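Local coordinates for phage-like element PBSX protein XepA (Bacillus subtilis, PDB 6IA5) that is of unknown function, does not seem to be involved in host cell lysis, and assembles as a pentamer of all-beta subunits, at residues F176-H181 / E189-P194; T81-E86 / R120-N125; G17-Y22 / F29-S34; M211-F216 / A239-G244. One frame throughout, in Å; residues are numbered along the deposited sequence.

Contact 1: F176-H181 / E189-P194; sequences FDFVFH and EGAALP
Phe-178 carries its CG anti to the backbone N (chi1 -175°), and Phe-180 has CG anti to the carbonyl carbon (chi1 -62°). These rotations bring both rings to Leu-193 at a sheet corner. The corner is marked by a classic beta bulge, in which Phe-180 and His-181 both face Val-273 of strand 271-278. Leu-193 CA sits over one face of the Phe-178 ring, 3.7 Å from the ring centroid, a CH-pi contact offset toward the rim. From the same residue, CD1 reaches back to Phe-178 CB at 3.6 Å and CB meets Phe-180 CE1 at 3.8 Å. The two aromatic rings also touch, since Phe-178 CD2 lies above the centre of the Phe-180 ring. At its far edge, near the ring plane, Phe-178 CE2 comes 3.5 Å from Ala-191 O, while its CZ packs on Ala-191 CB. The Phe-180 ring is buried further against Leu-201, Val-203 and Met-261. Asp-177 points away from all this and forms a salt bridge with Lys-257 of a second subunit. A single hydrogen bond ties the two backbones: Ala-191 N donates a hydrogen bond to Phe-180 O at 2.9 Å, lying in the carbonyl plane on a lone pair.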
loop_
_atom_site.group_PDB
_atom_site.type_symbol
_atom_site.label_atom_id
_atom_site.label_comp_id
_atom_site.label_asym_id
_atom_site.label_seq_id
_atom_site.Cartn_x
_atom_site.Cartn_y
_atom_site.Cartn_z
ATOM N N PHE E 176 26.723 -9.266 7.104
ATOM C CA PHE E 176 27.270 -8.776 8.361
ATOM C C PHE E 176 28.698 -9.288 8.534
ATOM O O PHE E 176 29.028 -10.371 8.047
ATOM C CB PHE E 176 26.368 -9.141 9.551
ATOM C CG PHE E 176 26.087 -10.607 9.776
ATOM C CD1 PHE E 176 25.064 -11.257 9.100
ATOM C CD2 PHE E 176 26.831 -11.340 10.689
ATOM C CE1 PHE E 176 24.776 -12.590 9.346
ATOM C CE2 PHE E 176 26.552 -12.682 10.927
ATOM C CZ PHE E 176 25.523 -13.304 10.254
ATOM N N ASP E 177 29.538 -8.502 9.229
ATOM C CA ASP E 177 30.897 -8.894 9.577
ATOM C C ASP E 177 30.899 -9.543 10.952
ATOM O O ASP E 177 29.979 -9.339 11.728
ATOM C CB ASP E 177 31.846 -7.701 9.537
ATOM C CG ASP E 177 32.053 -7.173 8.132
ATOM O OD1 ASP E 177 31.604 -7.847 7.161
ATOM O OD2 ASP E 177 32.673 -6.096 8.007
ATOM N N PHE E 178 31.928 -10.341 11.251
ATOM C CA PHE E 178 31.966 -11.022 12.535
ATOM C C PHE E 178 33.410 -11.263 12.958
ATOM O O PHE E 178 34.258 -11.560 12.124
ATOM C CB PHE E 178 31.156 -12.321 12.489
ATOM C CG PHE E 178 31.060 -13.016 13.826
ATOM C CD1 PHE E 178 30.076 -12.663 14.744
ATOM C CD2 PHE E 178 31.980 -13.996 14.181
ATOM C CE1 PHE E 178 30.014 -13.281 15.986
ATOM C CE2 PHE E 178 31.909 -14.625 15.419
ATOM C CZ PHE E 178 30.929 -14.258 16.324
ATOM N N VAL E 179 33.666 -11.150 14.266
ATOM C CA VAL E 179 34.995 -11.367 14.811
ATOM C C VAL E 179 35.002 -12.699 15.550
ATOM O O VAL E 179 34.317 -12.854 16.557
ATOM C CB VAL E 179 35.431 -10.205 15.726
ATOM C CG1 VAL E 179 36.790 -10.466 16.373
ATOM C CG2 VAL E 179 35.413 -8.874 14.986
ATOM N N PHE E 180 35.776 -13.657 15.037
ATOM C CA PHE E 180 35.934 -14.927 15.723
ATOM C C PHE E 180 37.014 -14.767 16.789
ATOM O O PHE E 180 36.846 -15.250 17.905
ATOM C CB PHE E 180 36.306 -16.041 14.736
ATOM C CG PHE E 180 35.253 -16.307 13.687
ATOM C CD1 PHE E 180 34.230 -17.211 13.932
ATOM C CD2 PHE E 180 35.279 -15.639 12.462
ATOM C CE1 PHE E 180 33.260 -17.462 12.970
ATOM C CE2 PHE E 180 34.309 -15.883 11.499
ATOM C CZ PHE E 180 33.303 -16.796 11.753
ATOM N N HIS E 181 38.118 -14.113 16.396
ATOM C CA HIS E 181 39.282 -13.837 17.215
ATOM C C HIS E 181 39.865 -12.502 16.765
ATOM O O HIS E 181 39.912 -12.195 15.570
ATOM C CB HIS E 181 40.384 -14.886 17.014
ATOM C CG HIS E 181 40.028 -16.268 17.446
ATOM N ND1 HIS E 181 40.196 -16.712 18.742
ATOM C CD2 HIS E 181 39.519 -17.313 16.758
ATOM C CE1 HIS E 181 39.818 -17.967 18.846
ATOM N NE2 HIS E 181 39.398 -18.363 17.631
ATOM N N GLU E 189 38.338 -21.374 21.405
ATOM C CA GLU E 189 37.314 -21.474 20.389
ATOM C C GLU E 189 37.008 -20.108 19.789
ATOM O O GLU E 189 36.683 -20.030 18.604
ATOM C CB GLU E 189 36.065 -22.131 20.955
ATOM C CG GLU E 189 36.266 -23.612 21.105
ATOM C CD GLU E 189 35.029 -24.382 21.499
ATOM O OE1 GLU E 189 35.173 -25.562 21.856
ATOM O OE2 GLU E 189 33.938 -23.793 21.437
ATOM N N GLY E 190 37.122 -19.051 20.600
ATOM C CA GLY E 190 36.763 -17.709 20.164
ATOM C C GLY E 190 35.244 -17.554 20.114
ATOM O O GLY E 190 34.535 -18.410 20.621
ATOM N N ALA E 191 34.751 -16.479 19.486
ATOM C CA ALA E 191 33.323 -16.224 19.431
ATOM C C ALA E 191 32.669 -17.046 18.310
ATOM O O ALA E 191 33.281 -17.305 17.272
ATOM C CB ALA E 191 33.083 -14.746 19.246
ATOM N N ALA E 192 31.403 -17.423 18.534
ATOM C CA ALA E 192 30.612 -18.246 17.636
ATOM C C ALA E 192 29.705 -17.355 16.801
ATOM O O ALA E 192 28.899 -16.604 17.339
ATOM C CB ALA E 192 29.801 -19.243 18.423
ATOM N N LEU E 193 29.840 -17.446 15.475
ATOM C CA LEU E 193 28.986 -16.699 14.565
ATOM C C LEU E 193 27.581 -17.294 14.603
ATOM O O LEU E 193 27.421 -18.493 14.397
ATOM C CB LEU E 193 29.569 -16.786 13.146
ATOM C CG LEU E 193 28.775 -16.065 12.062
ATOM C CD1 LEU E 193 29.714 -15.309 11.142
ATOM C CD2 LEU E 193 27.979 -17.062 11.242
ATOM N N PRO E 194 26.527 -16.474 14.829
ATOM C CA PRO E 194 25.142 -16.933 14.665
ATOM C C PRO E 194 24.770 -16.818 13.188
ATOM O O PRO E 194 24.832 -15.735 12.617
ATOM C CB PRO E 194 24.297 -15.963 15.516
ATOM C CG PRO E 194 25.265 -14.851 15.958
ATOM C CD PRO E 194 26.602 -15.066 15.260
#

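Contact 2: T81-E86 / R120-N125; sequences TLFIEE and RFRYVN
Glu-85 OE1 takes three N-H bonds: from Arg-120 NE, from Arg-120 NH2 at 2.8 Å, and from Arg-122 NE at 2.9 Å. This is the centre of a salt-bridge network on a pair of antiparallel strands, the two inner strands of a four-stranded sheet. Arg-120, extended from CG to NE, turns its side edge to OE1 and lies nearly coplanar with the carboxylate, OE1 meeting NE with its anti lone pair. Arg-122 grips both oxygens side-on, its NH2 reaching OE2 at 2.9 Å, but meets them from above the carboxylate plane. A bend at chi3 (60°) folds its guanidinium flat onto Phe-83, the planes 14° apart, in an off-centre cation-pi stack. So much positive charge would probably keep the carboxylate ionised. Further out, Thr-95 also bonds OE2, and Trp-93 makes a cation-pi contact with Arg-120. Six backbone hydrogen bonds set the register beneath. On the other face Ile-84 CG1 packs on Phe-121 CE1 at 3.6 Å and Leu-82 CB on Tyr-123 CD2; Ile-84 and Phe-121 meet Val-70 of strand 69-76. At the Thr-81 end one water sits 2.9 Å from Thr-81 OG1 and donates to Val-124 O at 2.5 Å.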
loop_
_atom_site.group_PDB
_atom_site.type_symbol
_atom_site.label_atom_id
_atom_site.label_comp_id
_atom_site.label_asym_id
_atom_site.label_seq_id
_atom_site.Cartn_x
_atom_site.Cartn_y
_atom_site.Cartn_z
ATOM N N THR E 81 4.734 37.310 -11.455
ATOM C CA THR E 81 5.105 36.234 -10.549
ATOM C C THR E 81 4.309 36.375 -9.261
ATOM O O THR E 81 4.240 37.465 -8.701
ATOM C CB THR E 81 6.599 36.276 -10.219
ATOM O OG1 THR E 81 7.268 36.373 -11.473
ATOM C CG2 THR E 81 7.093 35.026 -9.524
ATOM N N LEU E 82 3.698 35.262 -8.821
ATOM C CA LEU E 82 3.010 35.224 -7.532
ATOM C C LEU E 82 3.884 34.509 -6.496
ATOM O O LEU E 82 4.399 33.431 -6.758
ATOM C CB LEU E 82 1.660 34.511 -7.704
ATOM C CG LEU E 82 0.892 34.247 -6.403
ATOM C CD1 LEU E 82 0.558 35.567 -5.710
ATOM C CD2 LEU E 82 -0.367 33.436 -6.686
ATOM N N PHE E 83 4.035 35.131 -5.327
ATOM C CA PHE E 83 4.780 34.572 -4.209
ATOM C C PHE E 83 3.820 34.348 -3.048
ATOM O O PHE E 83 2.990 35.205 -2.755
ATOM C CB PHE E 83 5.859 35.560 -3.724
ATOM C CG PHE E 83 6.912 35.866 -4.765
ATOM C CD1 PHE E 83 7.974 35.002 -4.990
ATOM C CD2 PHE E 83 6.809 37.000 -5.562
ATOM C CE1 PHE E 83 8.904 35.262 -5.989
ATOM C CE2 PHE E 83 7.757 37.271 -6.537
ATOM C CZ PHE E 83 8.805 36.400 -6.746
ATOM N N ILE E 84 3.960 33.194 -2.389
ATOM C CA ILE E 84 3.307 32.946 -1.118
ATOM C C ILE E 84 4.397 33.013 -0.063
ATOM O O ILE E 84 5.401 32.305 -0.165
ATOM C CB ILE E 84 2.574 31.582 -1.074
ATOM C CG1 ILE E 84 1.490 31.483 -2.154
ATOM C CG2 ILE E 84 2.002 31.346 0.325
ATOM C CD1 ILE E 84 0.706 30.153 -2.116
ATOM N N GLU E 85 4.183 33.853 0.956
ATOM C CA GLU E 85 5.265 34.120 1.892
ATOM C C GLU E 85 4.764 34.025 3.328
ATOM O O GLU E 85 3.571 34.174 3.593
ATOM C CB GLU E 85 5.846 35.503 1.593
ATOM C CG GLU E 85 6.182 35.660 0.122
ATOM C CD GLU E 85 7.053 36.855 -0.204
ATOM O OE1 GLU E 85 6.618 37.989 0.117
ATOM O OE2 GLU E 85 8.152 36.653 -0.728
ATOM N N GLU E 86 5.706 33.808 4.247
ATOM C CA GLU E 86 5.380 33.601 5.645
ATOM C C GLU E 86 6.328 34.416 6.524
ATOM O O GLU E 86 7.457 34.730 6.124
ATOM C CB GLU E 86 5.536 32.122 5.984
ATOM C CG GLU E 86 4.501 31.231 5.308
ATOM C CD GLU E 86 4.613 29.792 5.778
ATOM O OE1 GLU E 86 4.392 29.557 7.015
ATOM O OE2 GLU E 86 4.967 28.930 4.919
ATOM N N ARG E 120 1.149 35.811 3.518
ATOM C CA ARG E 120 0.677 36.820 2.587
ATOM C C ARG E 120 0.969 36.357 1.168
ATOM O O ARG E 120 1.829 35.493 0.950
ATOM C CB ARG E 120 1.412 38.157 2.821
ATOM C CG ARG E 120 2.827 38.171 2.256
ATOM C CD ARG E 120 3.492 39.533 2.449
ATOM N NE ARG E 120 4.843 39.512 1.906
ATOM C CZ ARG E 120 5.721 40.507 2.045
ATOM N NH1 ARG E 120 5.366 41.614 2.668
ATOM N NH2 ARG E 120 6.954 40.384 1.580
ATOM N N PHE E 121 0.223 36.939 0.223
ATOM C CA PHE E 121 0.567 36.881 -1.182
ATOM C C PHE E 121 1.282 38.181 -1.540
ATOM O O PHE E 121 0.909 39.256 -1.067
ATOM C CB PHE E 121 -0.696 36.756 -2.042
ATOM C CG PHE E 121 -1.352 35.393 -2.028
ATOM C CD1 PHE E 121 -0.885 34.375 -1.201
ATOM C CD2 PHE E 121 -2.446 35.139 -2.841
ATOM C CE1 PHE E 121 -1.507 33.126 -1.187
ATOM C CE2 PHE E 121 -3.072 33.895 -2.813
ATOM C CZ PHE E 121 -2.607 32.896 -1.989
ATOM N N ARG E 122 2.302 38.049 -2.390
ATOM C CA ARG E 122 2.972 39.187 -2.996
ATOM C C ARG E 122 3.090 38.879 -4.484
ATOM O O ARG E 122 3.638 37.847 -4.868
ATOM C CB ARG E 122 4.326 39.438 -2.310
ATOM C CG ARG E 122 5.112 40.621 -2.864
ATOM C CD ARG E 122 6.381 40.924 -2.064
ATOM N NE ARG E 122 7.316 39.802 -2.041
ATOM C CZ ARG E 122 8.196 39.495 -2.997
ATOM N NH1 ARG E 122 8.355 40.283 -4.050
ATOM N NH2 ARG E 122 8.905 38.382 -2.920
ATOM N N TYR E 123 2.541 39.765 -5.317
ATOM C CA TYR E 123 2.548 39.569 -6.754
ATOM C C TYR E 123 3.397 40.670 -7.397
ATOM O O TYR E 123 3.112 41.845 -7.190
ATOM C CB TYR E 123 1.123 39.643 -7.302
ATOM C CG TYR E 123 1.052 39.296 -8.766
ATOM C CD1 TYR E 123 1.364 40.232 -9.745
ATOM C CD2 TYR E 123 0.715 38.013 -9.171
ATOM C CE1 TYR E 123 1.328 39.901 -11.091
ATOM C CE2 TYR E 123 0.681 37.662 -10.514
ATOM C CZ TYR E 123 0.987 38.615 -11.477
ATOM O OH TYR E 123 0.969 38.286 -12.806
ATOM N N VAL E 124 4.419 40.281 -8.173
ATOM C CA VAL E 124 5.274 41.248 -8.856
ATOM C C VAL E 124 4.981 41.203 -10.353
ATOM O O VAL E 124 5.210 40.178 -10.998
ATOM C CB VAL E 124 6.769 41.002 -8.577
ATOM C CG1 VAL E 124 7.660 42.021 -9.293
ATOM C CG2 VAL E 124 7.078 40.973 -7.080
ATOM N N ASN E 125 4.477 42.319 -10.903
ATOM C CA ASN E 125 4.192 42.409 -12.334
ATOM C C ASN E 125 5.512 42.450 -13.111
ATOM O O ASN E 125 6.500 42.980 -12.602
ATOM C CB ASN E 125 3.326 43.630 -12.662
ATOM C CG ASN E 125 2.892 43.694 -14.111
ATOM O OD1 ASN E 125 2.699 42.665 -14.753
ATOM N ND2 ASN E 125 2.734 44.902 -14.632
HETATM O O HOH W 1 7.277 39.233 -12.071
#

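Contact 3: G17-Y22 / F29-S34; sequences GAVKPY and FVTPVS
Tyr-22 can be followed outward along the start of strand 28-35. Its CB is the turning point: CG stands between the backbone N and the carbonyl carbon, the crowded position (chi1 73°), and this swings the ring back across the neighbouring strand. CD1 passes Val-30 CG1 at 3.9 Å. CE1 goes closer, 3.4 Å from Phe-29 O, which lies at the ring edge near its plane, and it also touches Val-30 CB. At the tip, Tyr-22 OH donates to a water at 2.7 Å, and that water donates in turn to Phe-29 O, so ring edge and water both meet the same carbonyl.

The backbones are joined by one hydrogen-bonded pair. Lys-20 N reaches Val-30 O at 2.8 Å, and Val-30 N returns to Lys-20 O, both in the carbonyl plane. Ahead of the strand the chain bends in an inverse gamma turn centred on Ala-18, whose carbonyl O lies 3.3 Å from Pro-32 CD. A second water bridges Ala-18 O and Pro-32 O, donating to each. Val-19 CG2 lies alongside Phe-29 CB at 4.0 Å. Lys-20 bends at chi2 and sends its NZ away from Phe-29 and its neighbours to a salt bridge with Asp-28 of a third subunit, while its side chain crosses the Pro-32 ring at about a right angle, the two CG atoms 3.7 Å apart.

Thr-31, Pro-32 and Val-33 pair in parallel with a strand of a second subunit, and Phe-29 meets Phe-8 of that subunit edge-to-face. The arrangement is a short antiparallel beta hairpin whose longer strand is built into the sheet joining the subunits of the pentamer.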
loop_
_atom_site.group_PDB
_atom_site.type_symbol
_atom_site.label_atom_id
_atom_site.label_comp_id
_atom_site.label_asym_id
_atom_site.label_seq_id
_atom_site.Cartn_x
_atom_site.Cartn_y
_atom_site.Cartn_z
ATOM N N GLY E 17 -35.374 28.070 3.515
ATOM C CA GLY E 17 -34.196 27.393 4.046
ATOM C C GLY E 17 -33.139 27.296 2.944
ATOM O O GLY E 17 -33.486 27.270 1.755
ATOM N N ALA E 18 -31.855 27.240 3.351
ATOM C CA ALA E 18 -30.784 27.101 2.380
ATOM C C ALA E 18 -30.595 25.628 2.010
ATOM O O ALA E 18 -29.539 25.055 2.269
ATOM C CB ALA E 18 -29.519 27.739 2.909
ATOM N N VAL E 19 -31.625 25.034 1.388
ATOM C CA VAL E 19 -31.723 23.593 1.186
ATOM C C VAL E 19 -32.089 23.320 -0.259
ATOM O O VAL E 19 -32.509 24.229 -0.974
ATOM C CB VAL E 19 -32.724 22.902 2.144
ATOM C CG1 VAL E 19 -32.340 23.117 3.610
ATOM C CG2 VAL E 19 -34.173 23.341 1.886
ATOM N N LYS E 20 -31.914 22.053 -0.667
ATOM C CA LYS E 20 -32.404 21.536 -1.930
ATOM C C LYS E 20 -33.328 20.361 -1.648
ATOM O O LYS E 20 -33.135 19.654 -0.662
ATOM C CB LYS E 20 -31.241 21.069 -2.807
ATOM C CG LYS E 20 -30.292 22.183 -3.227
ATOM C CD LYS E 20 -30.910 23.160 -4.222
ATOM C CE LYS E 20 -29.884 24.146 -4.723
ATOM N NZ LYS E 20 -30.491 25.149 -5.619
ATOM N N PRO E 21 -34.392 20.162 -2.461
ATOM C CA PRO E 21 -35.298 19.018 -2.280
ATOM C C PRO E 21 -34.658 17.787 -2.936
ATOM O O PRO E 21 -33.838 17.928 -3.851
ATOM C CB PRO E 21 -36.534 19.433 -3.112
ATOM C CG PRO E 21 -35.959 20.323 -4.219
ATOM C CD PRO E 21 -34.790 21.049 -3.577
ATOM N N TYR E 22 -35.036 16.587 -2.477
ATOM C CA TYR E 22 -34.587 15.369 -3.146
ATOM C C TYR E 22 -35.556 14.241 -2.826
ATOM O O TYR E 22 -36.474 14.428 -2.019
ATOM C CB TYR E 22 -33.127 15.041 -2.801
ATOM C CG TYR E 22 -32.875 14.522 -1.401
ATOM C CD1 TYR E 22 -32.954 15.351 -0.284
ATOM C CD2 TYR E 22 -32.539 13.186 -1.182
ATOM C CE1 TYR E 22 -32.683 14.876 1.004
ATOM C CE2 TYR E 22 -32.273 12.697 0.088
ATOM C CZ TYR E 22 -32.322 13.538 1.186
ATOM O OH TYR E 22 -32.063 13.018 2.429
ATOM N N PHE E 29 -35.217 17.165 2.252
ATOM C CA PHE E 29 -34.413 18.367 2.081
ATOM C C PHE E 29 -32.973 18.092 2.515
ATOM O O PHE E 29 -32.744 17.312 3.441
ATOM C CB PHE E 29 -35.002 19.529 2.903
ATOM C CG PHE E 29 -35.197 19.182 4.355
ATOM C CD1 PHE E 29 -36.389 18.615 4.795
ATOM C CD2 PHE E 29 -34.178 19.386 5.276
ATOM C CE1 PHE E 29 -36.557 18.249 6.123
ATOM C CE2 PHE E 29 -34.329 18.989 6.599
ATOM C CZ PHE E 29 -35.517 18.430 7.021
ATOM N N VAL E 30 -32.021 18.817 1.915
ATOM C CA VAL E 30 -30.625 18.701 2.307
ATOM C C VAL E 30 -29.958 20.070 2.136
ATOM O O VAL E 30 -30.259 20.785 1.180
ATOM C CB VAL E 30 -29.918 17.591 1.473
ATOM C CG1 VAL E 30 -29.937 17.872 -0.029
ATOM C CG2 VAL E 30 -28.476 17.374 1.933
ATOM N N THR E 31 -29.046 20.431 3.044
ATOM C CA THR E 31 -28.316 21.696 2.985
ATOM C C THR E 31 -27.025 21.495 2.187
ATOM O O THR E 31 -26.147 20.736 2.605
ATOM C CB THR E 31 -27.978 22.206 4.396
ATOM O OG1 THR E 31 -29.193 22.363 5.138
ATOM C CG2 THR E 31 -27.124 23.463 4.412
ATOM N N PRO E 32 -26.854 22.163 1.018
ATOM C CA PRO E 32 -25.584 22.080 0.297
ATOM C C PRO E 32 -24.512 22.842 1.073
ATOM O O PRO E 32 -24.738 23.984 1.484
ATOM C CB PRO E 32 -25.828 22.789 -1.037
ATOM C CG PRO E 32 -27.358 22.901 -1.126
ATOM C CD PRO E 32 -27.886 22.938 0.296
ATOM N N VAL E 33 -23.342 22.201 1.231
ATOM C CA VAL E 33 -22.252 22.790 1.987
ATOM C C VAL E 33 -20.961 22.686 1.164
ATOM O O VAL E 33 -20.862 21.915 0.203
ATOM C CB VAL E 33 -22.073 22.124 3.363
ATOM C CG1 VAL E 33 -23.311 22.256 4.242
ATOM C CG2 VAL E 33 -21.644 20.649 3.228
ATOM N N SER E 34 -19.975 23.473 1.596
ATOM C CA SER E 34 -18.622 23.386 1.084
ATOM C C SER E 34 -17.678 23.692 2.235
ATOM O O SER E 34 -17.853 24.698 2.934
ATOM C CB SER E 34 -18.364 24.390 -0.025
ATOM O OG SER E 34 -16.982 24.348 -0.372
HETATM O O HOH W 2 -26.837 25.935 1.883
HETATM O O HOH W 3 -32.701 14.733 4.390
#

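Contact 4: M211-F216 / A239-G244; sequences MSEVKF and ASSTLG
Residues 211-216 run as a regular strand, and 239-244 come alongside in the opposite direction, a short antiparallel beta ladder at one edge of strand 211-219. Val-214 and Thr-242 form the hydrogen-bonded pair: Val-214 N to Thr-242 O at 2.9 Å and Thr-242 N to Val-214 O at 2.8 Å, each nearly along the C=O axis. Lys-215 and Ser-241 are the non-hydrogen-bonded pair next to it. Phe-216 N then bonds Ser-240 O, but from 34° above the carbonyl plane. The other edge of the strand bonds to strand 258-267 through Glu-213 and Lys-215.

Among the side chains, Phe-216 does most. Its CG is anti to the carbonyl carbon (chi1 -48°), which lays the ring under the incoming chain. Ser-241 CA stands over one face, 3.9 Å from the centroid in a CH-pi contact, and Ala-239 O lies at the ring edge in plane. Thr-242 CG2 touches both Phe-216 CZ and Val-214 CB. Phe-251 packs edge-to-face on the same ring, so this side of the strand belongs to the domain interior. On the other side Glu-213 runs alongside Leu-243, whose CD1 comes 3.5 Å from Glu-213 CG.

Water completes the polar edge. One bridges Glu-213 OE2 and Ser-241 OG; another accepts from Lys-215 NZ and donates to both Phe-216 O and Ser-240 O. Beyond the ladder the chain closes an ST turn: Gly-244 N donates to Thr-242 OG1 at 2.9 Å, an oxygen that also bonds Glu-247 OE2.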
loop_
_atom_site.group_PDB
_atom_site.type_symbol
_atom_site.label_atom_id
_atom_site.label_comp_id
_atom_site.label_asym_id
_atom_site.label_seq_id
_atom_site.Cartn_x
_atom_site.Cartn_y
_atom_site.Cartn_z
ATOM N N MET E 211 53.413 -19.615 14.197
ATOM C CA MET E 211 52.805 -20.928 14.069
ATOM C C MET E 211 51.391 -20.798 14.627
ATOM O O MET E 211 51.197 -20.140 15.646
ATOM C CB MET E 211 53.616 -21.934 14.900
ATOM C CG MET E 211 52.869 -23.144 15.338
ATOM S SD MET E 211 53.201 -24.446 14.172
ATOM C CE MET E 211 51.585 -25.230 14.148
ATOM N N SER E 212 50.419 -21.363 13.909
ATOM C CA SER E 212 49.034 -21.378 14.351
ATOM C C SER E 212 48.279 -22.461 13.588
ATOM O O SER E 212 48.649 -22.823 12.465
ATOM C CB SER E 212 48.350 -20.041 14.218
ATOM O OG SER E 212 48.415 -19.582 12.877
ATOM N N GLU E 213 47.252 -23.006 14.240
ATOM C CA GLU E 213 46.330 -23.904 13.574
ATOM C C GLU E 213 44.897 -23.474 13.889
ATOM O O GLU E 213 44.524 -23.334 15.056
ATOM C CB GLU E 213 46.588 -25.352 13.986
ATOM C CG GLU E 213 45.627 -26.312 13.286
ATOM C CD GLU E 213 46.038 -27.776 13.338
ATOM O OE1 GLU E 213 46.483 -28.184 14.425
ATOM O OE2 GLU E 213 45.936 -28.498 12.293
ATOM N N VAL E 214 44.110 -23.280 12.820
ATOM C CA VAL E 214 42.696 -22.961 12.945
ATOM C C VAL E 214 41.888 -24.145 12.431
ATOM O O VAL E 214 42.149 -24.636 11.340
ATOM C CB VAL E 214 42.335 -21.676 12.188
ATOM C CG1 VAL E 214 40.854 -21.325 12.341
ATOM C CG2 VAL E 214 43.227 -20.518 12.611
ATOM N N LYS E 215 40.900 -24.573 13.226
ATOM C CA LYS E 215 40.022 -25.666 12.857
ATOM C C LYS E 215 38.628 -25.098 12.636
ATOM O O LYS E 215 38.173 -24.276 13.428
ATOM C CB LYS E 215 40.022 -26.725 13.960
ATOM C CG LYS E 215 39.359 -28.050 13.611
ATOM C CD LYS E 215 39.706 -29.156 14.594
ATOM C CE LYS E 215 39.497 -30.573 14.079
ATOM N NZ LYS E 215 38.372 -30.689 13.121
ATOM N N PHE E 216 37.972 -25.543 11.552
ATOM C CA PHE E 216 36.694 -24.989 11.123
ATOM C C PHE E 216 35.551 -25.849 11.662
ATOM O O PHE E 216 35.516 -27.058 11.425
ATOM C CB PHE E 216 36.626 -24.948 9.592
ATOM C CG PHE E 216 37.832 -24.363 8.891
ATOM C CD1 PHE E 216 38.566 -23.324 9.457
ATOM C CD2 PHE E 216 38.215 -24.828 7.634
ATOM C CE1 PHE E 216 39.653 -22.767 8.785
ATOM C CE2 PHE E 216 39.301 -24.274 6.967
ATOM C CZ PHE E 216 40.013 -23.243 7.547
ATOM N N ALA E 239 39.644 -27.759 2.763
ATOM C CA ALA E 239 40.153 -28.348 3.993
ATOM C C ALA E 239 39.219 -27.991 5.144
ATOM O O ALA E 239 38.406 -27.072 5.012
ATOM C CB ALA E 239 41.573 -27.887 4.266
ATOM N N SER E 240 39.370 -28.723 6.262
ATOM C CA SER E 240 38.585 -28.439 7.459
ATOM C C SER E 240 39.458 -27.784 8.530
ATOM O O SER E 240 39.014 -27.590 9.662
ATOM C CB SER E 240 37.911 -29.687 7.969
ATOM O OG SER E 240 38.904 -30.688 8.204
ATOM N N SER E 241 40.676 -27.387 8.149
ATOM C CA SER E 241 41.530 -26.619 9.042
ATOM C C SER E 241 42.682 -26.020 8.240
ATOM O O SER E 241 42.849 -26.344 7.062
ATOM C CB SER E 241 42.047 -27.473 10.181
ATOM O OG SER E 241 42.964 -28.415 9.679
ATOM N N THR E 242 43.446 -25.126 8.884
ATOM C CA THR E 242 44.598 -24.530 8.231
ATOM C C THR E 242 45.726 -24.273 9.228
ATOM O O THR E 242 45.470 -23.928 10.380
ATOM C CB THR E 242 44.224 -23.238 7.490
ATOM O OG1 THR E 242 45.384 -22.831 6.765
ATOM C CG2 THR E 242 43.755 -22.112 8.380
ATOM N N LEU E 243 46.958 -24.414 8.731
ATOM C CA LEU E 243 48.185 -24.063 9.430
ATOM C C LEU E 243 48.694 -22.729 8.881
ATOM O O LEU E 243 49.739 -22.262 9.317
ATOM C CB LEU E 243 49.229 -25.158 9.144
ATOM C CG LEU E 243 49.525 -26.278 10.149
ATOM C CD1 LEU E 243 48.429 -26.518 11.139
ATOM C CD2 LEU E 243 49.899 -27.551 9.433
ATOM N N GLY E 244 47.975 -22.142 7.911
ATOM C CA GLY E 244 48.431 -20.940 7.224
ATOM C C GLY E 244 47.792 -19.662 7.772
ATOM O O GLY E 244 46.945 -19.713 8.674
HETATM O O HOH W 4 51.493 -22.805 11.626
HETATM O O HOH W 5 46.575 -20.834 11.126
HETATM O O HOH W 6 45.765 -28.160 9.368
HETATM O O HOH W 7 37.263 -29.045 11.124
#

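How the contacts relate
Along the chain the order is contact 3, contact 2, contact 1, contact 4, each closing before the next opens. Contact 3 is a hairpin near the N-terminus; contact 2 follows in a domain of two four-stranded sheets, its centre 37 Å from that of contact 3 and nearest atoms about 17 Å apart. Contacts 1 and 4 share the large antiparallel sheet system of the C-terminal part, both flanked by strand 258-267, with centres 16 Å apart and no direct touch. That part lies across the chain's centre: contacts 3 and 4 are 88 Å apart between centres. The subunit is thus elongated, with intersubunit strand pairing at contact 3.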